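Local coordinates for thioredoxin peroxidase 2 (Plasmodium falciparum, PDB 2C0D), which probably reduces hydrogen peroxide and organic hydroperoxides to water and alcohols, as a mitochondrial, thioredoxin-dependent 2-Cys peroxiredoxin, at residues Y32-Q37 with K134-L139; Y58-F63 with K84-K89; I46-S51 with T123-I128. One frame throughout, in Å; residues are numbered along the deposited sequence.

Contact 1. Residues Y32-Q37 with K134-L139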
loop_
_atom_site.group_PDB
_atom_site.type_symbol
_atom_site.label_atom_id
_atom_site.label_comp_id
_atom_site.label_asym_id
_atom_site.label_seq_id
_atom_site.Cartn_x
_atom_site.Cartn_y
_atom_site.Cartn_z
ATOM N N TYR B 32 8.839 -11.562 -8.069
ATOM C CA TYR B 32 9.567 -12.764 -7.706
ATOM C C TYR B 32 8.733 -13.991 -8.019
ATOM O O TYR B 32 7.625 -14.172 -7.482
ATOM C CB TYR B 32 9.920 -12.710 -6.211
ATOM C CG TYR B 32 10.556 -14.000 -5.690
ATOM C CD1 TYR B 32 11.851 -14.387 -6.099
ATOM C CD2 TYR B 32 9.882 -14.809 -4.782
ATOM C CE1 TYR B 32 12.450 -15.562 -5.615
ATOM C CE2 TYR B 32 10.498 -16.003 -4.278
ATOM C CZ TYR B 32 11.770 -16.359 -4.716
ATOM O OH TYR B 32 12.400 -17.520 -4.242
ATOM N N ASN B 33 9.284 -14.847 -8.885
ATOM C CA ASN B 33 8.588 -16.016 -9.374
ATOM C C ASN B 33 8.849 -17.215 -8.466
ATOM O O ASN B 33 9.787 -17.958 -8.669
ATOM C CB ASN B 33 9.098 -16.326 -10.797
ATOM C CG ASN B 33 8.377 -17.475 -11.458
ATOM O OD1 ASN B 33 7.291 -17.920 -11.030
ATOM N ND2 ASN B 33 8.990 -17.981 -12.557
ATOM N N PHE B 34 7.984 -17.431 -7.496
ATOM C CA PHE B 34 8.215 -18.515 -6.543
ATOM C C PHE B 34 7.651 -19.829 -7.025
ATOM O O PHE B 34 6.807 -19.870 -7.919
ATOM C CB PHE B 34 7.607 -18.158 -5.197
ATOM C CG PHE B 34 6.144 -17.821 -5.250
ATOM C CD1 PHE B 34 5.177 -18.824 -5.135
ATOM C CD2 PHE B 34 5.729 -16.499 -5.370
ATOM C CE1 PHE B 34 3.830 -18.499 -5.157
ATOM C CE2 PHE B 34 4.397 -16.171 -5.386
ATOM C CZ PHE B 34 3.438 -17.176 -5.273
ATOM N N THR B 35 8.139 -20.911 -6.412
ATOM C CA THR B 35 7.518 -22.224 -6.526
ATOM C C THR B 35 7.368 -22.747 -5.087
ATOM O O THR B 35 8.325 -22.715 -4.272
ATOM C CB THR B 35 8.312 -23.230 -7.408
ATOM O OG1 THR B 35 8.437 -22.722 -8.749
ATOM C CG2 THR B 35 7.568 -24.553 -7.500
ATOM N N ALA B 36 6.156 -23.166 -4.743
ATOM C CA ALA B 36 5.896 -23.583 -3.361
ATOM C C ALA B 36 4.721 -24.534 -3.408
ATOM O O ALA B 36 3.966 -24.538 -4.376
ATOM C CB ALA B 36 5.547 -22.370 -2.465
ATOM N N GLN B 37 4.553 -25.321 -2.365
ATOM C CA GLN B 37 3.333 -26.130 -2.269
ATOM C C GLN B 37 2.184 -25.272 -1.817
ATOM O O GLN B 37 2.358 -24.340 -1.005
ATOM C CB GLN B 37 3.512 -27.283 -1.271
ATOM C CG GLN B 37 4.555 -28.294 -1.697
ATOM C CD GLN B 37 4.505 -29.514 -0.824
ATOM O OE1 GLN B 37 4.572 -29.396 0.403
ATOM N NE2 GLN B 37 4.334 -30.692 -1.432
ATOM N N LYS B 134 10.524 -13.087 2.048
ATOM C CA LYS B 134 11.751 -12.266 1.994
ATOM C C LYS B 134 11.812 -11.432 0.710
ATOM O O LYS B 134 12.152 -10.227 0.747
ATOM C CB LYS B 134 13.010 -13.143 2.104
ATOM C CG LYS B 134 14.331 -12.305 2.249
ATOM N N ASN B 135 11.488 -12.074 -0.403
ATOM C CA ASN B 135 11.619 -11.432 -1.714
ATOM C C ASN B 135 10.501 -10.440 -2.020
ATOM O O ASN B 135 10.657 -9.601 -2.918
ATOM C CB ASN B 135 11.724 -12.501 -2.766
ATOM C CG ASN B 135 13.158 -13.036 -2.870
ATOM O OD1 ASN B 135 13.478 -14.128 -2.406
ATOM N ND2 ASN B 135 14.044 -12.207 -3.398
ATOM N N TYR B 136 9.403 -10.527 -1.275
ATOM C CA TYR B 136 8.373 -9.441 -1.279
ATOM C C TYR B 136 8.557 -8.393 -0.155
ATOM O O TYR B 136 7.685 -7.519 0.007
ATOM C CB TYR B 136 6.956 -10.027 -1.353
ATOM C CG TYR B 136 6.669 -10.624 -2.718
ATOM C CD1 TYR B 136 6.050 -9.844 -3.716
ATOM C CD2 TYR B 136 6.984 -11.960 -3.012
ATOM C CE1 TYR B 136 5.789 -10.378 -5.017
ATOM C CE2 TYR B 136 6.721 -12.517 -4.336
ATOM C CZ TYR B 136 6.130 -11.697 -5.305
ATOM O OH TYR B 136 5.854 -12.181 -6.569
ATOM N N ASN B 137 9.703 -8.463 0.562
ATOM C CA ASN B 137 10.092 -7.485 1.598
ATOM C C ASN B 137 9.078 -7.459 2.747
ATOM O O ASN B 137 8.817 -6.414 3.359
ATOM C CB ASN B 137 10.217 -6.085 0.966
ATOM C CG ASN B 137 11.375 -5.992 -0.022
ATOM O OD1 ASN B 137 12.362 -6.720 0.068
ATOM N ND2 ASN B 137 11.255 -5.066 -0.983
ATOM N N VAL B 138 8.467 -8.616 3.045
ATOM C CA VAL B 138 7.466 -8.689 4.112
ATOM C C VAL B 138 7.810 -9.763 5.172
ATOM O O VAL B 138 6.960 -10.122 5.972
ATOM C CB VAL B 138 6.018 -8.911 3.574
ATOM C CG1 VAL B 138 5.551 -7.684 2.786
ATOM C CG2 VAL B 138 5.895 -10.196 2.724
ATOM N N LEU B 139 9.050 -10.218 5.204
ATOM C CA LEU B 139 9.445 -11.206 6.233
ATOM C C LEU B 139 9.886 -10.430 7.472
ATOM O O LEU B 139 10.841 -9.620 7.410
ATOM C CB LEU B 139 10.598 -12.087 5.731
ATOM C CG LEU B 139 11.034 -13.173 6.729
ATOM C CD1 LEU B 139 9.831 -14.122 7.056
ATOM C CD2 LEU B 139 12.203 -13.955 6.190
#
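Two tyrosines, Tyr32 and Tyr136, make the polar link between 32-37 and 134-139. The phenol OH of Tyr136 donates a hydrogen bond to the backbone O of Tyr32 at 2.8 Å. It meets that oxygen at a C=O...O angle of 127°, tilted out of the carbonyl plane. A tyrosine suits this place because its ring can be buried while its tip satisfies a backbone carbonyl of a loop.

Tyr136 follows helix 131-135 and is the first residue to leave helical geometry. The helix closes with a Schellman motif, in which Asn137, at positive phi, is the C' residue: Val138 N bonds to Ser133 O and Asn137 N to Lys134 O. The Tyr136 side chain is carried back toward the loop that leads into strand 35-39.

Stacking comes from Asn135, in the last turn of the helix. Its CB lies over one face of the Tyr32 ring, a CH-pi contact 3.7 Å from the ring centroid, and its amide plane is only 16° from the ring plane, so the two flat groups lie one on the other. In Tyr32 CG is anti to the backbone N (chi1 174°), which sets one ring face against Asn135 CB, and its OH hydrogen-bonds to Asp131 OD2 of the same helix.

Apolar contacts gather at CE2 of Tyr136. This atom sits at the edge of the Tyr32 ring, 3.7 Å from Tyr32 CB, and it also touches Phe34 CD2 at 4.2 Å, with the rings meeting obliquely. Buried Phe34 rests in turn on Val48 and Ile132, while Phe150 packs edge-to-face with Tyr136.

Contact 2. Residues Y58-F63 with K84-K89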
loop_
_atom_site.group_PDB
_atom_site.type_symbol
_atom_site.label_atom_id
_atom_site.label_comp_id
_atom_site.label_asym_id
_atom_site.label_seq_id
_atom_site.Cartn_x
_atom_site.Cartn_y
_atom_site.Cartn_z
ATOM N N TYR B 58 -4.367 -12.018 -13.676
ATOM C CA TYR B 58 -3.766 -11.178 -12.629
ATOM C C TYR B 58 -3.639 -12.042 -11.385
ATOM O O TYR B 58 -4.352 -13.052 -11.266
ATOM C CB TYR B 58 -4.685 -10.009 -12.282
ATOM C CG TYR B 58 -4.825 -9.002 -13.397
ATOM C CD1 TYR B 58 -3.995 -7.886 -13.453
ATOM C CD2 TYR B 58 -5.805 -9.158 -14.374
ATOM C CE1 TYR B 58 -4.123 -6.952 -14.491
ATOM C CE2 TYR B 58 -5.949 -8.223 -15.424
ATOM C CZ TYR B 58 -5.098 -7.139 -15.465
ATOM O OH TYR B 58 -5.239 -6.218 -16.477
ATOM N N CYS B 59 -2.721 -11.681 -10.483
ATOM C CA CYS B 59 -2.649 -12.347 -9.173
ATOM C C CYS B 59 -2.767 -11.327 -8.066
ATOM O O CYS B 59 -2.268 -10.198 -8.206
ATOM C CB CYS B 59 -1.310 -13.048 -9.000
ATOM S SG CYS B 59 -1.133 -14.442 -10.125
ATOM N N CYS B 60 -3.404 -11.714 -6.970
ATOM C CA CYS B 60 -3.408 -10.887 -5.759
ATOM C C CYS B 60 -2.728 -11.757 -4.690
ATOM O O CYS B 60 -3.237 -12.825 -4.366
ATOM C CB CYS B 60 -4.842 -10.515 -5.361
ATOM S SG CYS B 60 -4.925 -9.664 -3.801
ATOM N N LEU B 61 -1.551 -11.344 -4.231
ATOM C CA LEU B 61 -0.849 -12.090 -3.186
ATOM C C LEU B 61 -1.231 -11.494 -1.840
ATOM O O LEU B 61 -0.985 -10.292 -1.598
ATOM C CB LEU B 61 0.666 -11.987 -3.341
ATOM C CG LEU B 61 1.214 -12.333 -4.720
ATOM C CD1 LEU B 61 2.751 -12.317 -4.728
ATOM C CD2 LEU B 61 0.641 -13.694 -5.238
ATOM N N LEU B 62 -1.778 -12.304 -0.946
ATOM C CA LEU B 62 -2.228 -11.827 0.340
ATOM C C LEU B 62 -1.383 -12.514 1.416
ATOM O O LEU B 62 -1.619 -13.697 1.724
ATOM C CB LEU B 62 -3.722 -12.183 0.505
ATOM C CG LEU B 62 -4.468 -11.740 1.762
ATOM C CD1 LEU B 62 -4.744 -10.242 1.757
ATOM C CD2 LEU B 62 -5.791 -12.516 1.862
ATOM N N PHE B 63 -0.410 -11.798 1.979
ATOM C CA PHE B 63 0.458 -12.377 3.025
ATOM C C PHE B 63 -0.144 -12.132 4.410
ATOM O O PHE B 63 -0.789 -11.088 4.667
ATOM C CB PHE B 63 1.823 -11.684 3.015
ATOM C CG PHE B 63 2.676 -12.027 1.819
ATOM C CD1 PHE B 63 3.634 -13.054 1.906
ATOM C CD2 PHE B 63 2.557 -11.298 0.641
ATOM C CE1 PHE B 63 4.451 -13.354 0.820
ATOM C CE2 PHE B 63 3.382 -11.576 -0.454
ATOM C CZ PHE B 63 4.344 -12.593 -0.360
ATOM N N LYS B 84 -15.924 -14.581 -5.784
ATOM C CA LYS B 84 -16.404 -14.508 -7.172
ATOM C C LYS B 84 -16.129 -13.139 -7.820
ATOM O O LYS B 84 -16.005 -13.059 -9.046
ATOM C CB LYS B 84 -17.895 -14.921 -7.270
ATOM C CG LYS B 84 -18.148 -16.365 -6.775
ATOM C CD LYS B 84 -17.407 -17.404 -7.588
ATOM C CE LYS B 84 -17.381 -18.755 -6.876
ATOM N NZ LYS B 84 -16.922 -19.814 -7.803
ATOM N N ASP B 85 -16.023 -12.088 -7.010
ATOM C CA ASP B 85 -15.598 -10.764 -7.531
ATOM C C ASP B 85 -14.152 -10.799 -8.059
ATOM O O ASP B 85 -13.839 -10.196 -9.107
ATOM C CB ASP B 85 -15.732 -9.708 -6.459
ATOM C CG ASP B 85 -17.190 -9.450 -6.085
ATOM O OD1 ASP B 85 -18.020 -9.240 -7.015
ATOM O OD2 ASP B 85 -17.513 -9.476 -4.885
ATOM N N PHE B 86 -13.266 -11.511 -7.358
ATOM C CA PHE B 86 -11.920 -11.754 -7.918
ATOM C C PHE B 86 -11.988 -12.564 -9.202
ATOM O O PHE B 86 -11.345 -12.203 -10.189
ATOM C CB PHE B 86 -10.968 -12.442 -6.903
ATOM C CG PHE B 86 -10.620 -11.566 -5.725
ATOM C CD1 PHE B 86 -9.465 -10.783 -5.745
ATOM C CD2 PHE B 86 -11.423 -11.520 -4.591
ATOM C CE1 PHE B 86 -9.126 -9.955 -4.654
ATOM C CE2 PHE B 86 -11.077 -10.679 -3.471
ATOM C CZ PHE B 86 -9.917 -9.885 -3.527
ATOM N N GLU B 87 -12.779 -13.644 -9.209
ATOM C CA GLU B 87 -12.953 -14.442 -10.411
ATOM C C GLU B 87 -13.490 -13.634 -11.603
ATOM O O GLU B 87 -12.981 -13.771 -12.736
ATOM C CB GLU B 87 -13.856 -15.636 -10.110
ATOM C CG GLU B 87 -13.175 -16.644 -9.175
ATOM C CD GLU B 87 -13.971 -17.923 -9.035
ATOM O OE1 GLU B 87 -14.686 -18.283 -9.999
ATOM O OE2 GLU B 87 -13.862 -18.570 -7.964
ATOM N N ASN B 88 -14.457 -12.760 -11.342
ATOM C CA ASN B 88 -15.062 -11.929 -12.402
ATOM C C ASN B 88 -14.025 -10.997 -13.034
ATOM O O ASN B 88 -14.130 -10.651 -14.199
ATOM C CB ASN B 88 -16.198 -11.072 -11.847
ATOM C CG ASN B 88 -17.423 -11.904 -11.437
ATOM O OD1 ASN B 88 -17.592 -13.042 -11.881
ATOM N ND2 ASN B 88 -18.245 -11.341 -10.553
ATOM N N LYS B 89 -13.031 -10.617 -12.241
ATOM C CA LYS B 89 -11.963 -9.746 -12.717
ATOM C C LYS B 89 -10.716 -10.490 -13.243
ATOM O O LYS B 89 -9.702 -9.852 -13.567
ATOM C CB LYS B 89 -11.581 -8.761 -11.601
ATOM C CG LYS B 89 -12.759 -7.887 -11.171
ATOM C CD LYS B 89 -12.394 -7.005 -9.974
ATOM C CE LYS B 89 -13.635 -6.523 -9.214
ATOM N NZ LYS B 89 -14.504 -5.617 -10.039
#
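Strand 58-63, helices 73-81 and 83-88 and strand 91-97 form a beta-alpha-beta crossover: the two strands are parallel neighbours in the sheet, and the helical connection passes over one face of it. Cys72, the predicted peroxidatic residue, lies in this same connection but away from the present contact, which joins the far end of the crossover, helix 83-88, to its first strand.

The side chains that meet here are Cys60 and Phe86. Cys60 SG stands 4.3 Å from CE1 of the Phe86 ring, which it approaches obliquely. With SG anti to the backbone N (chi1 174°), the sulfur reaches out from the strand to the ring. A small, apolar thiol and a broad aromatic match well: the ring spans most of the gap between helix and sheet, and the backbones stay well separated, with 8.8 Å between CA of Cys60 and CA of Phe86.

At the other end Tyr58 CD2 comes within 4.0 Å of Lys89 O, where the helix has just ended. No hydrogen bond crosses the contact. The polar ends turn to helix 172-188 instead, Tyr58 OH bonding to Asp186 and Lys89 NZ forming a salt bridge with Asp180. On the solvent side of helix 83-88 a salt bridge, 3.3 Å between Lys84 NZ and Glu87 OE2, has only weak hydrogen bonds.

Phe86 also touches Val172 and Ile179 of helix 172-188, while Cys60 packs on Val91 and Leu93 of strand 91-97 and on Leu149 and Ile151 of strand 144-152.

Contact 3. Residues I46-S51 with T123-I128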
loop_
_atom_site.group_PDB
_atom_site.type_symbol
_atom_site.label_atom_id
_atom_site.label_comp_id
_atom_site.label_asym_id
_atom_site.label_seq_id
_atom_site.Cartn_x
_atom_site.Cartn_y
_atom_site.Cartn_z
ATOM N N ILE B 46 -0.939 -28.866 -4.283
ATOM C CA ILE B 46 -0.486 -28.551 -5.627
ATOM C C ILE B 46 0.836 -27.790 -5.610
ATOM O O ILE B 46 1.249 -27.212 -4.594
ATOM C CB ILE B 46 -1.550 -27.717 -6.406
ATOM C CG1 ILE B 46 -1.956 -26.427 -5.621
ATOM C CG2 ILE B 46 -2.804 -28.594 -6.702
ATOM C CD1 ILE B 46 -2.625 -25.296 -6.469
ATOM N N ASN B 47 1.524 -27.808 -6.743
ATOM C CA ASN B 47 2.673 -26.933 -6.877
ATOM C C ASN B 47 2.216 -25.609 -7.455
ATOM O O ASN B 47 1.659 -25.578 -8.563
ATOM C CB ASN B 47 3.737 -27.574 -7.773
ATOM C CG ASN B 47 4.384 -28.797 -7.131
ATOM O OD1 ASN B 47 4.638 -28.825 -5.924
ATOM N ND2 ASN B 47 4.633 -29.829 -7.942
ATOM N N VAL B 48 2.463 -24.519 -6.729
ATOM C CA VAL B 48 2.020 -23.197 -7.153
ATOM C C VAL B 48 3.221 -22.467 -7.697
ATOM O O VAL B 48 4.202 -22.264 -6.998
ATOM C CB VAL B 48 1.448 -22.368 -5.962
ATOM C CG1 VAL B 48 1.002 -20.980 -6.438
ATOM C CG2 VAL B 48 0.283 -23.144 -5.317
ATOM N N ASP B 49 3.111 -22.069 -8.955
ATOM C CA ASP B 49 4.194 -21.459 -9.704
ATOM C C ASP B 49 3.648 -20.138 -10.219
ATOM O O ASP B 49 2.722 -20.148 -11.024
ATOM C CB ASP B 49 4.508 -22.385 -10.892
ATOM C CG ASP B 49 5.573 -21.840 -11.817
ATOM O OD1 ASP B 49 6.193 -20.798 -11.480
ATOM O OD2 ASP B 49 5.782 -22.468 -12.901
ATOM N N LEU B 50 4.218 -19.018 -9.777
ATOM C CA LEU B 50 3.659 -17.710 -10.146
ATOM C C LEU B 50 3.668 -17.553 -11.658
ATOM O O LEU B 50 2.728 -17.002 -12.245
ATOM C CB LEU B 50 4.409 -16.553 -9.488
ATOM C CG LEU B 50 3.644 -15.226 -9.449
ATOM C CD1 LEU B 50 2.311 -15.444 -8.679
ATOM C CD2 LEU B 50 4.494 -14.131 -8.789
ATOM N N SER B 51 4.714 -18.072 -12.299
ATOM C CA SER B 51 4.870 -17.854 -13.731
ATOM C C SER B 51 3.791 -18.536 -14.544
ATOM O O SER B 51 3.554 -18.146 -15.687
ATOM C CB SER B 51 6.263 -18.236 -14.242
ATOM O OG SER B 51 6.467 -19.621 -14.138
ATOM N N THR B 123 -6.518 -20.748 -3.148
ATOM C CA THR B 123 -5.308 -21.464 -2.738
ATOM C C THR B 123 -4.512 -20.764 -1.628
ATOM O O THR B 123 -4.296 -19.543 -1.679
ATOM C CB THR B 123 -4.414 -21.650 -3.973
ATOM O OG1 THR B 123 -5.138 -22.466 -4.924
ATOM C CG2 THR B 123 -3.049 -22.340 -3.611
ATOM N N LEU B 124 -4.083 -21.544 -0.630
ATOM C CA LEU B 124 -3.232 -21.090 0.456
ATOM C C LEU B 124 -1.826 -21.683 0.247
ATOM O O LEU B 124 -1.657 -22.911 0.106
ATOM C CB LEU B 124 -3.796 -21.533 1.819
ATOM C CG LEU B 124 -5.220 -21.032 2.171
ATOM C CD1 LEU B 124 -5.592 -21.619 3.538
ATOM C CD2 LEU B 124 -5.244 -19.515 2.275
ATOM N N VAL B 125 -0.833 -20.810 0.186
ATOM C CA VAL B 125 0.513 -21.218 -0.191
ATOM C C VAL B 125 1.383 -21.270 1.041
ATOM O O VAL B 125 1.387 -20.350 1.875
ATOM C CB VAL B 125 1.142 -20.160 -1.126
ATOM C CG1 VAL B 125 2.583 -20.566 -1.539
ATOM C CG2 VAL B 125 0.267 -20.012 -2.344
ATOM N N SER B 126 2.187 -22.334 1.110
ATOM C CA SER B 126 3.120 -22.500 2.226
ATOM C C SER B 126 4.533 -22.002 1.908
ATOM O O SER B 126 5.305 -22.671 1.173
ATOM C CB SER B 126 3.141 -23.967 2.645
ATOM O OG SER B 126 2.022 -24.216 3.464
ATOM N N ASP B 127 4.885 -20.842 2.474
ATOM C CA ASP B 127 6.234 -20.243 2.294
ATOM C C ASP B 127 7.205 -20.823 3.365
ATOM O O ASP B 127 7.756 -20.098 4.198
ATOM C CB ASP B 127 6.148 -18.711 2.396
ATOM C CG ASP B 127 7.497 -18.014 2.184
ATOM O OD1 ASP B 127 8.403 -18.590 1.524
ATOM O OD2 ASP B 127 7.611 -16.836 2.610
ATOM N N ILE B 128 7.398 -22.153 3.326
ATOM C CA ILE B 128 8.045 -22.809 4.465
ATOM C C ILE B 128 9.522 -22.509 4.551
ATOM O O ILE B 128 10.074 -22.587 5.655
ATOM C CB ILE B 128 7.854 -24.333 4.551
ATOM C CG1 ILE B 128 8.231 -24.975 3.214
ATOM C CG2 ILE B 128 6.480 -24.684 5.227
ATOM C CD1 ILE B 128 8.466 -26.451 3.399
#
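Val48 on strand 45-49 meets Thr123 and Val125 on strand 123-126, and its side chain explains most of the contact. Its CB bond is directed toward the other strand, and from CB the two methyls part company. CG1, anti to the backbone N at chi1 180°, reaches Val125, lying 4.3 Å from Val125 CG2. CG2, beside the backbone N, goes to Thr123 instead, where it comes 3.8 Å from Thr123 CG2 as the two side chains run past one another, pointing opposite ways. A beta-branched residue is apt here, since one short side chain serves two neighbours and favours the extended backbone as well.

Ile46, partly exposed, adds a longer arm. At its chi1 of 55° CG1 is flanked by both backbone neighbours, but this brings CD1 up to Thr123 tip to tip, 4.1 Å from OG1. Thr123 CG2 meets both Val48 and Ile46, and its OG1 lies beside Ile46 CD1. All of this is van der Waals contact, and no hydrogen bond joins the segments.

At the end of the strand, Asp49 shapes the exit of the chain. Its OD1 accepts from Ser51 N at 3.2 Å, an Asx turn, and from Ser51 OG at 2.9 Å. Both donors come from the same face of the carboxylate, so two bonds to one oxygen hold the turn. Ser51 N also has a weak bond to Asn33 OD1.

The two strand segments run at 84° to each other, with axes 8.6 Å apart, although strand 35-39 pairs antiparallel with each. Such a steep angle fits a strongly curled sheet, here where the N-terminal beta hairpin (35-39 with 45-49) joins the thioredoxin-fold sheet, as in other peroxiredoxins.

In the fold
The three contacts share one mixed sheet within the AhpC/TSA family region. Along the chain they are nested: contact 2 lies inside the loop closed by contact 3, and contact 3 inside that closed by contact 1. Contacts 1 and 3 are neighbours, their centres about 10 Å apart, and strand 35-39 joins them through backbone bonds of Ala36 to Val48 and Gln37 to Ser126. Contact 2, with its centre about 18 Å from that of contact 1 and 15 Å from that of contact 3, is tied in by Leu61, which packs on Tyr136, Phe34 and Leu50. Contacts 1 and 3 involve the N-terminal hairpin, while contact 2 lies in the helical crossover between strands 58-63 and 91-97.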